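Local coordinates for protein Atp-dependent DNA ligase (Psychromonas sp., PDB 4D05) that probably seals nicks in DNA at the expense of ATP, passing through an enzyme-adenylate intermediate, as a minimal bacterial ligase, at residues F53-W67 with W90-K102. Numbering follows the deposited sequence.
With AMP (adenosine monophosphate), chain H; SO4 (sulfate ion), chain G.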
loop_
_atom_site.group_PDB
_atom_site.type_symbol
_atom_site.label_atom_id
_atom_site.label_comp_id
_atom_site.label_asym_id
_atom_site.label_seq_id
_atom_site.Cartn_x
_atom_site.Cartn_y
_atom_site.Cartn_z
ATOM N N PHE A 53 -5.520 19.096 18.083
ATOM C CA PHE A 53 -5.307 17.753 17.520
ATOM C C PHE A 53 -3.983 17.157 18.018
ATOM O O PHE A 53 -3.911 15.986 18.364
ATOM C CB PHE A 53 -5.311 17.826 15.997
ATOM C CG PHE A 53 -5.252 16.479 15.325
ATOM C CD1 PHE A 53 -6.431 15.740 15.115
ATOM C CD2 PHE A 53 -4.046 15.951 14.890
ATOM C CE1 PHE A 53 -6.365 14.491 14.511
ATOM C CE2 PHE A 53 -4.003 14.708 14.289
ATOM C CZ PHE A 53 -5.161 13.985 14.106
ATOM N N ILE A 54 -2.946 17.986 18.090
ATOM C CA ILE A 54 -1.608 17.493 18.425
ATOM C C ILE A 54 -1.194 17.790 19.874
ATOM O O ILE A 54 -0.150 17.335 20.319
ATOM C CB ILE A 54 -0.551 18.098 17.509
ATOM C CG1 ILE A 54 -0.491 19.621 17.712
ATOM C CG2 ILE A 54 -0.797 17.692 16.016
ATOM C CD1 ILE A 54 0.698 20.302 16.997
ATOM N N ALA A 55 -2.002 18.559 20.602
ATOM C CA ALA A 55 -1.591 19.072 21.908
ATOM C C ALA A 55 -1.104 18.024 22.913
ATOM O O ALA A 55 -0.186 18.295 23.698
ATOM C CB ALA A 55 -2.714 19.872 22.528
ATOM N N SER A 56 -1.733 16.850 22.896
ATOM C CA SER A 56 -1.411 15.809 23.854
ATOM C C SER A 56 -0.221 14.934 23.445
ATOM O O SER A 56 0.263 14.128 24.229
ATOM C CB SER A 56 -2.626 14.902 24.008
ATOM O OG SER A 56 -2.806 14.190 22.775
ATOM N N PHE A 57 0.201 15.038 22.193
ATOM C CA PHE A 57 1.171 14.093 21.639
ATOM C C PHE A 57 2.493 14.167 22.398
ATOM O O PHE A 57 2.930 15.254 22.810
ATOM C CB PHE A 57 1.465 14.385 20.152
ATOM C CG PHE A 57 0.345 14.028 19.190
ATOM C CD1 PHE A 57 -0.927 13.649 19.628
ATOM C CD2 PHE A 57 0.599 14.077 17.841
ATOM C CE1 PHE A 57 -1.929 13.347 18.700
ATOM C CE2 PHE A 57 -0.366 13.796 16.902
ATOM C CZ PHE A 57 -1.653 13.414 17.324
ATOM N N PRO A 58 3.147 13.027 22.580
ATOM C CA PRO A 58 4.492 12.995 23.163
ATOM C C PRO A 58 5.516 13.555 22.169
ATOM O O PRO A 58 5.196 13.705 20.998
ATOM C CB PRO A 58 4.730 11.505 23.390
ATOM C CG PRO A 58 3.949 10.849 22.313
ATOM C CD PRO A 58 2.697 11.691 22.164
ATOM N N THR A 59 6.709 13.897 22.635
ATOM C CA THR A 59 7.695 14.498 21.759
ATOM C C THR A 59 8.530 13.438 21.033
ATOM O O THR A 59 9.349 13.757 20.169
ATOM C CB THR A 59 8.562 15.554 22.464
ATOM O OG1 THR A 59 9.051 15.029 23.686
ATOM C CG2 THR A 59 7.724 16.804 22.782
ATOM N N THR A 60 8.300 12.167 21.361
ATOM C CA THR A 60 8.934 11.064 20.634
ATOM C C THR A 60 8.513 11.161 19.168
ATOM O O THR A 60 7.335 11.344 18.879
ATOM C CB THR A 60 8.449 9.735 21.192
ATOM O OG1 THR A 60 8.756 9.669 22.595
ATOM C CG2 THR A 60 9.091 8.577 20.480
ATOM N N ALA A 61 9.460 11.086 18.240
ATOM C CA ALA A 61 9.090 11.087 16.824
ATOM C C ALA A 61 8.288 9.845 16.475
ATOM O O ALA A 61 8.567 8.753 16.965
ATOM C CB ALA A 61 10.319 11.168 15.965
HETATM N N MSE A 62 7.282 10.033 15.631
HETATM C CA MSE A 62 6.382 8.954 15.255
HETATM C C MSE A 62 6.050 8.971 13.755
HETATM O O MSE A 62 5.907 10.030 13.162
HETATM C CB MSE A 62 5.038 9.049 16.053
HETATM C CG MSE A 62 5.245 9.003 17.614
HETATM SE SE MSE A 62 3.553 9.078 18.563
HETATM C CE MSE A 62 3.252 10.995 18.354
ATOM N N ASP A 63 5.912 7.782 13.173
ATOM C CA ASP A 63 5.475 7.599 11.791
ATOM C C ASP A 63 4.089 6.986 11.803
ATOM O O ASP A 63 3.879 6.030 12.493
ATOM C CB ASP A 63 6.397 6.619 11.106
ATOM C CG ASP A 63 7.190 7.230 10.028
ATOM O OD1 ASP A 63 8.008 8.119 10.313
ATOM O OD2 ASP A 63 7.032 6.788 8.876
ATOM N N GLY A 64 3.145 7.542 11.040
ATOM C CA GLY A 64 1.797 7.017 11.024
ATOM C C GLY A 64 1.017 7.440 9.803
ATOM O O GLY A 64 1.549 8.082 8.879
ATOM N N GLU A 65 -0.239 7.036 9.807
ATOM C CA GLU A 65 -1.160 7.384 8.717
ATOM C C GLU A 65 -2.274 8.260 9.299
ATOM O O GLU A 65 -2.905 7.861 10.288
ATOM C CB GLU A 65 -1.836 6.125 8.163
ATOM C CG GLU A 65 -1.009 5.304 7.233
ATOM C CD GLU A 65 -0.712 5.915 5.870
ATOM O OE1 GLU A 65 -1.615 6.436 5.153
ATOM O OE2 GLU A 65 0.427 5.727 5.444
ATOM N N LEU A 66 -2.525 9.425 8.704
ATOM C CA LEU A 66 -3.741 10.169 9.024
ATOM C C LEU A 66 -4.861 9.405 8.323
ATOM O O LEU A 66 -4.815 9.193 7.098
ATOM C CB LEU A 66 -3.642 11.604 8.529
ATOM C CG LEU A 66 -2.488 12.412 9.128
ATOM C CD1 LEU A 66 -2.329 13.742 8.428
ATOM C CD2 LEU A 66 -2.702 12.641 10.616
ATOM N N TRP A 67 -5.870 9.002 9.084
ATOM C CA TRP A 67 -6.876 8.090 8.565
ATOM C C TRP A 67 -8.150 8.203 9.375
ATOM O O TRP A 67 -8.130 8.454 10.590
ATOM C CB TRP A 67 -6.301 6.689 8.680
ATOM C CG TRP A 67 -7.100 5.503 8.187
ATOM C CD1 TRP A 67 -7.159 5.009 6.900
ATOM C CD2 TRP A 67 -7.837 4.578 9.004
ATOM N NE1 TRP A 67 -7.908 3.826 6.887
ATOM C CE2 TRP A 67 -8.304 3.544 8.166
ATOM C CE3 TRP A 67 -8.114 4.513 10.361
ATOM C CZ2 TRP A 67 -9.075 2.484 8.655
ATOM C CZ3 TRP A 67 -8.874 3.453 10.838
ATOM C CH2 TRP A 67 -9.326 2.453 9.985
ATOM N N TRP A 90 -10.611 18.080 11.260
ATOM C CA TRP A 90 -9.602 17.179 11.815
ATOM C C TRP A 90 -10.130 16.340 12.979
ATOM O O TRP A 90 -9.525 15.355 13.356
ATOM C CB TRP A 90 -8.328 17.949 12.240
ATOM C CG TRP A 90 -7.430 18.410 11.131
ATOM C CD1 TRP A 90 -7.654 19.458 10.258
ATOM C CD2 TRP A 90 -6.161 17.863 10.770
ATOM N NE1 TRP A 90 -6.598 19.595 9.399
ATOM C CE2 TRP A 90 -5.675 18.611 9.675
ATOM C CE3 TRP A 90 -5.391 16.802 11.258
ATOM C CZ2 TRP A 90 -4.452 18.340 9.077
ATOM C CZ3 TRP A 90 -4.177 16.527 10.657
ATOM C CH2 TRP A 90 -3.718 17.295 9.583
ATOM N N LYS A 91 -11.265 16.710 13.557
ATOM C CA LYS A 91 -11.768 15.956 14.707
ATOM C C LYS A 91 -12.069 14.484 14.405
ATOM O O LYS A 91 -12.048 13.640 15.307
ATOM C CB LYS A 91 -13.011 16.660 15.277
ATOM C CG LYS A 91 -14.255 16.527 14.433
ATOM C CD LYS A 91 -15.316 17.530 14.834
ATOM C CE LYS A 91 -16.539 17.369 13.953
ATOM N NZ LYS A 91 -17.631 18.268 14.323
ATOM N N GLN A 92 -12.348 14.173 13.143
ATOM C CA GLN A 92 -12.632 12.790 12.765
ATOM C C GLN A 92 -11.391 11.997 12.370
ATOM O O GLN A 92 -11.472 10.780 12.148
ATOM C CB GLN A 92 -13.617 12.756 11.636
ATOM C CG GLN A 92 -13.120 13.308 10.369
ATOM C CD GLN A 92 -14.291 13.686 9.462
ATOM O OE1 GLN A 92 -15.131 12.824 9.082
ATOM N NE2 GLN A 92 -14.372 14.983 9.126
ATOM N N ILE A 93 -10.259 12.681 12.243
ATOM C CA ILE A 93 -8.996 12.037 11.883
ATOM C C ILE A 93 -8.305 11.393 13.100
ATOM O O ILE A 93 -8.375 11.900 14.204
ATOM C CB ILE A 93 -8.050 13.065 11.196
ATOM C CG1 ILE A 93 -8.715 13.593 9.935
ATOM C CG2 ILE A 93 -6.723 12.442 10.863
ATOM C CD1 ILE A 93 -7.866 14.558 9.160
ATOM N N LYS A 94 -7.668 10.255 12.879
ATOM C CA LYS A 94 -6.772 9.660 13.844
ATOM C C LYS A 94 -5.406 9.552 13.181
ATOM O O LYS A 94 -5.295 9.180 11.993
ATOM C CB LYS A 94 -7.234 8.249 14.249
ATOM C CG LYS A 94 -8.582 8.257 14.928
ATOM C CD LYS A 94 -9.351 6.975 14.780
ATOM C CE LYS A 94 -9.811 6.767 13.333
ATOM N NZ LYS A 94 -10.798 5.683 13.287
ATOM N N PHE A 95 -4.371 9.900 13.945
ATOM C CA PHE A 95 -2.983 9.607 13.591
ATOM C C PHE A 95 -2.702 8.197 14.066
ATOM O O PHE A 95 -2.585 7.936 15.283
ATOM C CB PHE A 95 -2.043 10.635 14.232
ATOM C CG PHE A 95 -0.587 10.539 13.796
ATOM C CD1 PHE A 95 -0.223 10.284 12.489
ATOM C CD2 PHE A 95 0.420 10.733 14.721
ATOM C CE1 PHE A 95 1.126 10.223 12.115
ATOM C CE2 PHE A 95 1.745 10.688 14.352
ATOM C CZ PHE A 95 2.106 10.406 13.046
HETATM N N MSE A 96 -2.683 7.279 13.105
HETATM C CA MSE A 96 -2.539 5.855 13.346
HETATM C C MSE A 96 -1.089 5.484 13.185
HETATM O O MSE A 96 -0.573 5.426 12.066
HETATM C CB MSE A 96 -3.375 5.065 12.300
HETATM C CG MSE A 96 -4.857 5.421 12.252
HETATM SE SE MSE A 96 -5.939 4.920 13.757
HETATM C CE MSE A 96 -5.696 2.989 13.628
ATOM N N ILE A 97 -0.407 5.242 14.306
ATOM C CA ILE A 97 1.039 5.095 14.243
ATOM C C ILE A 97 1.497 3.684 13.983
ATOM O O ILE A 97 0.882 2.716 14.454
ATOM C CB ILE A 97 1.711 5.716 15.468
ATOM C CG1 ILE A 97 1.375 4.956 16.754
ATOM C CG2 ILE A 97 1.302 7.204 15.545
ATOM C CD1 ILE A 97 2.202 5.417 17.977
ATOM N N PHE A 98 2.616 3.593 13.269
ATOM C CA PHE A 98 3.195 2.314 12.945
ATOM C C PHE A 98 4.725 2.263 13.151
ATOM O O PHE A 98 5.301 1.198 13.013
ATOM C CB PHE A 98 2.787 1.865 11.510
ATOM C CG PHE A 98 3.134 2.848 10.423
ATOM C CD1 PHE A 98 4.429 3.024 10.032
ATOM C CD2 PHE A 98 2.160 3.562 9.760
ATOM C CE1 PHE A 98 4.760 3.920 9.017
ATOM C CE2 PHE A 98 2.505 4.447 8.731
ATOM C CZ PHE A 98 3.805 4.604 8.374
ATOM N N ASP A 99 5.383 3.376 13.478
ATOM C CA ASP A 99 6.785 3.278 13.836
ATOM C C ASP A 99 7.278 4.512 14.586
ATOM O O ASP A 99 6.557 5.503 14.742
ATOM C CB ASP A 99 7.644 2.980 12.595
ATOM C CG ASP A 99 8.813 2.044 12.892
ATOM O OD1 ASP A 99 9.224 1.959 14.065
ATOM O OD2 ASP A 99 9.358 1.434 11.943
ATOM N N LEU A 100 8.500 4.392 15.080
ATOM C CA LEU A 100 9.223 5.409 15.869
ATOM C C LEU A 100 10.568 5.640 15.150
ATOM O O LEU A 100 11.551 4.928 15.370
ATOM C CB LEU A 100 9.469 4.925 17.314
ATOM C CG LEU A 100 8.236 4.593 18.133
ATOM C CD1 LEU A 100 8.572 4.143 19.543
ATOM C CD2 LEU A 100 7.302 5.778 18.236
ATOM N N PRO A 101 10.604 6.589 14.218
ATOM C CA PRO A 101 11.741 6.645 13.282
ATOM C C PRO A 101 13.067 7.091 13.863
ATOM O O PRO A 101 14.068 6.980 13.150
ATOM C CB PRO A 101 11.294 7.665 12.219
ATOM C CG PRO A 101 9.890 7.874 12.465
ATOM C CD PRO A 101 9.532 7.519 13.853
ATOM N N LYS A 102 13.093 7.612 15.088
ATOM C CA LYS A 102 14.362 8.000 15.692
ATOM C C LYS A 102 14.839 6.941 16.693
ATOM O O LYS A 102 15.880 7.106 17.349
ATOM C CB LYS A 102 14.251 9.358 16.366
ATOM C CG LYS A 102 14.078 10.521 15.382
ATOM C CD LYS A 102 15.255 10.636 14.413
ATOM C CE LYS A 102 15.139 11.836 13.450
ATOM N NZ LYS A 102 16.375 11.973 12.610
HETATM P P AMP H . 0.485 1.170 -0.453
HETATM O O1P AMP H . 1.235 0.530 -1.587
HETATM O O2P AMP H . -0.433 2.370 -0.600
HETATM O "O5'" AMP H . 1.535 1.388 0.716
HETATM C "C5'" AMP H . 0.967 1.847 1.921
HETATM C "C4'" AMP H . 1.833 2.974 2.395
HETATM O "O4'" AMP H . 1.379 3.476 3.634
HETATM C "C3'" AMP H . 3.207 2.426 2.581
HETATM O "O3'" AMP H . 4.067 3.425 2.007
HETATM C "C2'" AMP H . 3.373 2.329 4.070
HETATM O "O2'" AMP H . 4.730 2.762 4.190
HETATM C "C1'" AMP H . 2.237 3.174 4.718
HETATM N N9 AMP H . 1.372 2.339 5.620
HETATM C C8 AMP H . 0.018 2.198 5.673
HETATM N N7 AMP H . -0.383 1.306 6.614
HETATM C C5 AMP H . 0.760 0.909 7.219
HETATM C C6 AMP H . 1.091 -0.062 8.265
HETATM N N6 AMP H . 0.107 -0.730 8.887
HETATM N N1 AMP H . 2.385 -0.185 8.578
HETATM C C2 AMP H . 3.375 0.442 7.927
HETATM N N3 AMP H . 3.165 1.318 6.960
HETATM C C4 AMP H . 1.893 1.578 6.570
HETATM S S SO4 G . 12.877 9.367 20.060
HETATM O O1 SO4 G . 12.439 9.415 21.477
HETATM O O2 SO4 G . 14.330 9.659 20.086
HETATM O O3 SO4 G . 12.668 7.953 19.519
HETATM O O4 SO4 G . 12.169 10.427 19.246
HETATM O O HOH W 1 11.159 7.942 17.237
#
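Strands 62-67 and 94-99 pair antiparallel, their axes 4.3 Å apart, from Trp67 with Lys94 to Asp63 with Asp99. A classic beta bulge interrupts the ladder. Asp63 O accepts from two backbone donors there, Phe98 N at 2.9 Å and Asp99 N at 3.2 Å. The bond from Phe98 N is nearly straight and lies in the carbonyl plane.

The Phe98 ring lies between backbone and nucleotide. Asp63 O sits above one face, and AMP N3 lies 3.4 Å above the opposite face, over its centre. Ring atom CE2 of Phe98 touches Gly64 CA. The ring is brought there by CG standing between the backbone N and the carbonyl carbon (chi1 56°). Glu65 CG meets the ring edge in plane, and Glu65 OE2 is 3.0 Å from AMP O4'. A serine in place of Phe98 would probably leave the adenine without its stacking surface and open a gap between it and Gly64. Asp63 OD2 forms a salt bridge with Arg31, also in the AMP pocket.

On the other face of the sheet, Phe95 reaches Gly64 with ring atom CE1, 3.5 Å from Gly64 CA. Leu66 CD2 and Met62 CB also touch this ring. Further along, the edge of Trp90 points at the face of Phe53 in a T-shaped pair, planes at 69°. Leu66 CD1 packs on Trp90 CH2. Helix 107-121 touches Ile97 and Leu100 on this side.

The pair thus joins a hydrophobic core to the adenylate pocket of the nucleotidyltransferase domain of ATP-dependent DNA ligases, with Phe98 as the aromatic platform under adenine.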